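Local coordinates for Pdx2 protein (Plasmodium falciparum, PDB 2ABW) that hydrolyses glutamine to glutamate and ammonia, which is channelled to the partner subunit Pdx1 for the synthesis of pyridoxal 5'-phosphate (vitamin B6), at residues G52-V57 against G89-S94. Sequence-based numbering, arbitrary orientation.
Sequences GESTTV and GCILLS
Next to Ile-91 and Leu-92, which pack against Ser-54 and Val-57, the carbonyl O of Cys-90 is gripped by two donors. Ser-94 OG binds Cys-90 O at 2.9 Å, and Leu-93 N binds the same oxygen at 3.2 Å. They arrive from opposite faces of the carbonyl plane, with the hydroxyl tilted 31° from it. The two bonds hold the turn that leads from helix 88-92 towards strand 94-98. Ser-111 OG adds hydrogen bonds to Leu-92 O and Ser-94 O.

The contact is van der Waals packing, methyl groups against a serine and a valine. Ser-54 sits at the start of helix 54-60, just after Glu-53 at the N-cap. Its OG lies between the backbone N and the carbonyl carbon (chi1 59°), and this turns the hydroxyl to the CG2 methyl of Ile-91, with OG to CG2 at 3.8 Å. Ser-54 CB rests on the same methyl and also meets Leu-92 CG at 4.0 Å. Leu-92 brings both methyls to the backbone of Ser-54. Its CD1 is 3.7 Å from Ser-54 O, and CD2 is only slightly farther. Val-57, one helical turn on, meets the same CD1 through CG1 at 3.5 Å, swung there by lying anti to the backbone N (chi1 167°). The Val-57 and Leu-92 side chains cross obliquely. Phe-110, from a loop, touches both Ser-54 and Leu-92.

All four touching residues are buried. Gly-52, Glu-53 and Ser-54 probably bind L-glutamine, as does Arg-121, whose side chain lies near that of Ile-91. Gly-89 ends a GxCxG sequence centred on Cys-87, probably the nucleophile, consistent with a nucleophile elbow. The contact thus packs the substrate-binding loop and its helix against the helix after Cys-87, as in the active site of a class I glutamine amidotransferase with a Cys-His-Glu triad.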
ATOM      1  N   GLY A  52      -5.402  -7.728   5.749  1.00 28.28           N
ATOM      2  CA  GLY A  52      -4.978  -7.968   7.105  1.00 29.67           C
ATOM      3  C   GLY A  52      -3.822  -8.918   7.154  1.00 30.34           C
ATOM      4  O   GLY A  52      -2.974  -8.796   8.036  1.00 33.72           O
ATOM      5  N   GLU A  53      -3.824  -9.877   6.260  1.00 30.06           N
ATOM      6  CA  GLU A  53      -2.827 -10.936   6.237  1.00 31.18           C
ATOM      7  C   GLU A  53      -2.122 -11.124   4.908  1.00 28.21           C
ATOM      8  O   GLU A  53      -2.721 -11.617   3.920  1.00 27.05           O
ATOM      9  CB  GLU A  53      -3.521 -12.261   6.518  1.00 32.47           C
ATOM     10  CG  GLU A  53      -4.118 -12.270   7.921  1.00 38.14           C
ATOM     11  CD  GLU A  53      -4.583 -13.639   8.406  1.00 39.82           C
ATOM     12  OE1 GLU A  53      -4.365 -14.650   7.693  1.00 51.63           O
ATOM     13  OE2 GLU A  53      -5.206 -13.719   9.508  1.00 47.20           O
ATOM     14  N   SER A  54      -0.821 -10.877   4.946  1.00 26.27           N
ATOM     15  CA  SER A  54      -0.021 -10.956   3.730  1.00 25.30           C
ATOM     16  C   SER A  54      -0.071 -12.330   3.117  1.00 23.82           C
ATOM     17  O   SER A  54      -0.063 -12.473   1.928  1.00 23.12           O
ATOM     18  CB  SER A  54       1.400 -10.527   3.994  1.00 25.85           C
ATOM     19  OG  SER A  54       2.056 -11.325   4.988  1.00 26.26           O
ATOM     20  N   THR A  55      -0.047 -13.405   3.924  1.00 23.32           N
ATOM     21  CA  THR A  55      -0.000 -14.720   3.343  1.00 23.25           C
ATOM     22  C   THR A  55      -1.282 -15.040   2.576  1.00 23.05           C
ATOM     23  O   THR A  55      -1.262 -15.737   1.548  1.00 22.57           O
ATOM     24  CB  THR A  55       0.384 -15.795   4.359  0.60 24.31           C
ATOM     25  OG1 THR A  55       1.770 -15.627   4.692  0.60 24.49           O
ATOM     26  CG2 THR A  55       0.191 -17.114   3.765  0.60 22.63           C
ATOM     27  N   THR A  56      -2.401 -14.557   3.088  1.00 23.60           N
ATOM     28  CA  THR A  56      -3.676 -14.759   2.399  1.00 23.61           C
ATOM     29  C   THR A  56      -3.753 -14.065   1.048  1.00 21.28           C
ATOM     30  O   THR A  56      -4.094 -14.711   0.090  1.00 21.11           O
ATOM     31  CB  THR A  56      -4.849 -14.225   3.225  1.00 24.91           C
ATOM     32  OG1 THR A  56      -4.839 -14.889   4.496  1.00 26.68           O
ATOM     33  CG2 THR A  56      -6.162 -14.510   2.517  1.00 27.29           C
ATOM     34  N   VAL A  57      -3.372 -12.830   1.006  1.00 22.96           N
ATOM     35  CA  VAL A  57      -3.372 -12.081  -0.255  1.00 21.60           C
ATOM     36  C   VAL A  57      -2.419 -12.753  -1.229  1.00 21.92           C
ATOM     37  O   VAL A  57      -2.733 -13.034  -2.380  1.00 22.12           O
ATOM     38  CB  VAL A  57      -2.969 -10.670  -0.034  1.00 23.72           C
ATOM     39  CG1 VAL A  57      -2.663 -10.009  -1.373  1.00 23.83           C
ATOM     40  CG2 VAL A  57      -4.001  -9.851   0.782  1.00 24.76           C
ATOM     41  N   GLY A  89      -0.526  -5.266   2.164  1.00 18.88           N
ATOM     42  CA  GLY A  89       0.059  -4.901   0.900  1.00 19.44           C
ATOM     43  C   GLY A  89       1.413  -4.318   1.151  1.00 17.58           C
ATOM     44  O   GLY A  89       2.270  -4.376   0.284  1.00 19.38           O
ATOM     45  N   CYS A  90       1.576  -3.554   2.228  1.00 16.68           N
ATOM     46  CA  CYS A  90       2.899  -2.955   2.505  1.00 16.05           C
ATOM     47  C   CYS A  90       3.879  -4.075   2.687  1.00 16.15           C
ATOM     48  O   CYS A  90       4.988  -3.986   2.158  1.00 18.34           O
ATOM     49  CB  CYS A  90       2.854  -2.044   3.736  1.00 16.86           C
ATOM     50  SG  CYS A  90       4.310  -1.025   3.927  1.00 19.11           S
ATOM     51  N   ILE A  91       3.519  -5.125   3.409  1.00 15.86           N
ATOM     52  CA  ILE A  91       4.417  -6.283   3.603  1.00 17.06           C
ATOM     53  C   ILE A  91       4.821  -6.885   2.226  1.00 18.83           C
ATOM     54  O   ILE A  91       6.012  -7.110   1.973  1.00 17.48           O
ATOM     55  CB  ILE A  91       3.793  -7.337   4.484  1.00 17.38           C
ATOM     56  CG1 ILE A  91       3.694  -6.787   5.907  1.00 17.69           C
ATOM     57  CG2 ILE A  91       4.632  -8.621   4.437  1.00 18.73           C
ATOM     58  CD1 ILE A  91       2.958  -7.700   6.840  1.00 20.30           C
ATOM     59  N   LEU A  92       3.831  -7.041   1.365  1.00 18.62           N
ATOM     60  CA  LEU A  92       4.031  -7.693   0.071  1.00 18.87           C
ATOM     61  C   LEU A  92       4.753  -6.808  -0.942  1.00 19.48           C
ATOM     62  O   LEU A  92       5.126  -7.287  -2.002  1.00 23.66           O
ATOM     63  CB  LEU A  92       2.711  -8.160  -0.489  1.00 18.33           C
ATOM     64  CG  LEU A  92       2.078  -9.323   0.287  1.00 19.52           C
ATOM     65  CD1 LEU A  92       0.674  -9.607  -0.259  1.00 20.67           C
ATOM     66  CD2 LEU A  92       2.994 -10.546   0.287  1.00 20.85           C
ATOM     67  N   LEU A  93       4.998  -5.558  -0.675  1.00 16.33           N
ATOM     68  CA  LEU A  93       5.941  -4.712  -1.485  1.00 16.57           C
ATOM     69  C   LEU A  93       7.385  -4.730  -0.969  1.00 18.04           C
ATOM     70  O   LEU A  93       8.305  -4.142  -1.551  1.00 17.86           O
ATOM     71  CB  LEU A  93       5.469  -3.280  -1.555  1.00 17.46           C
ATOM     72  CG  LEU A  93       4.118  -3.029  -2.201  1.00 17.91           C
ATOM     73  CD1 LEU A  93       3.670  -1.570  -2.189  1.00 17.33           C
ATOM     74  CD2 LEU A  93       4.196  -3.514  -3.749  1.00 18.86           C
ATOM     75  N   SER A  94       7.550  -5.276   0.236  1.00 17.68           N
ATOM     76  CA  SER A  94       8.786  -5.131   0.905  1.00 14.62           C
ATOM     77  C   SER A  94       9.867  -6.109   0.405  1.00 16.76           C
ATOM     78  O   SER A  94       9.595  -7.263   0.080  1.00 20.50           O
ATOM     79  CB  SER A  94       8.655  -5.249   2.417  1.00 16.56           C
ATOM     80  OG  SER A  94       7.784  -4.259   2.893  1.00 16.73           O
TER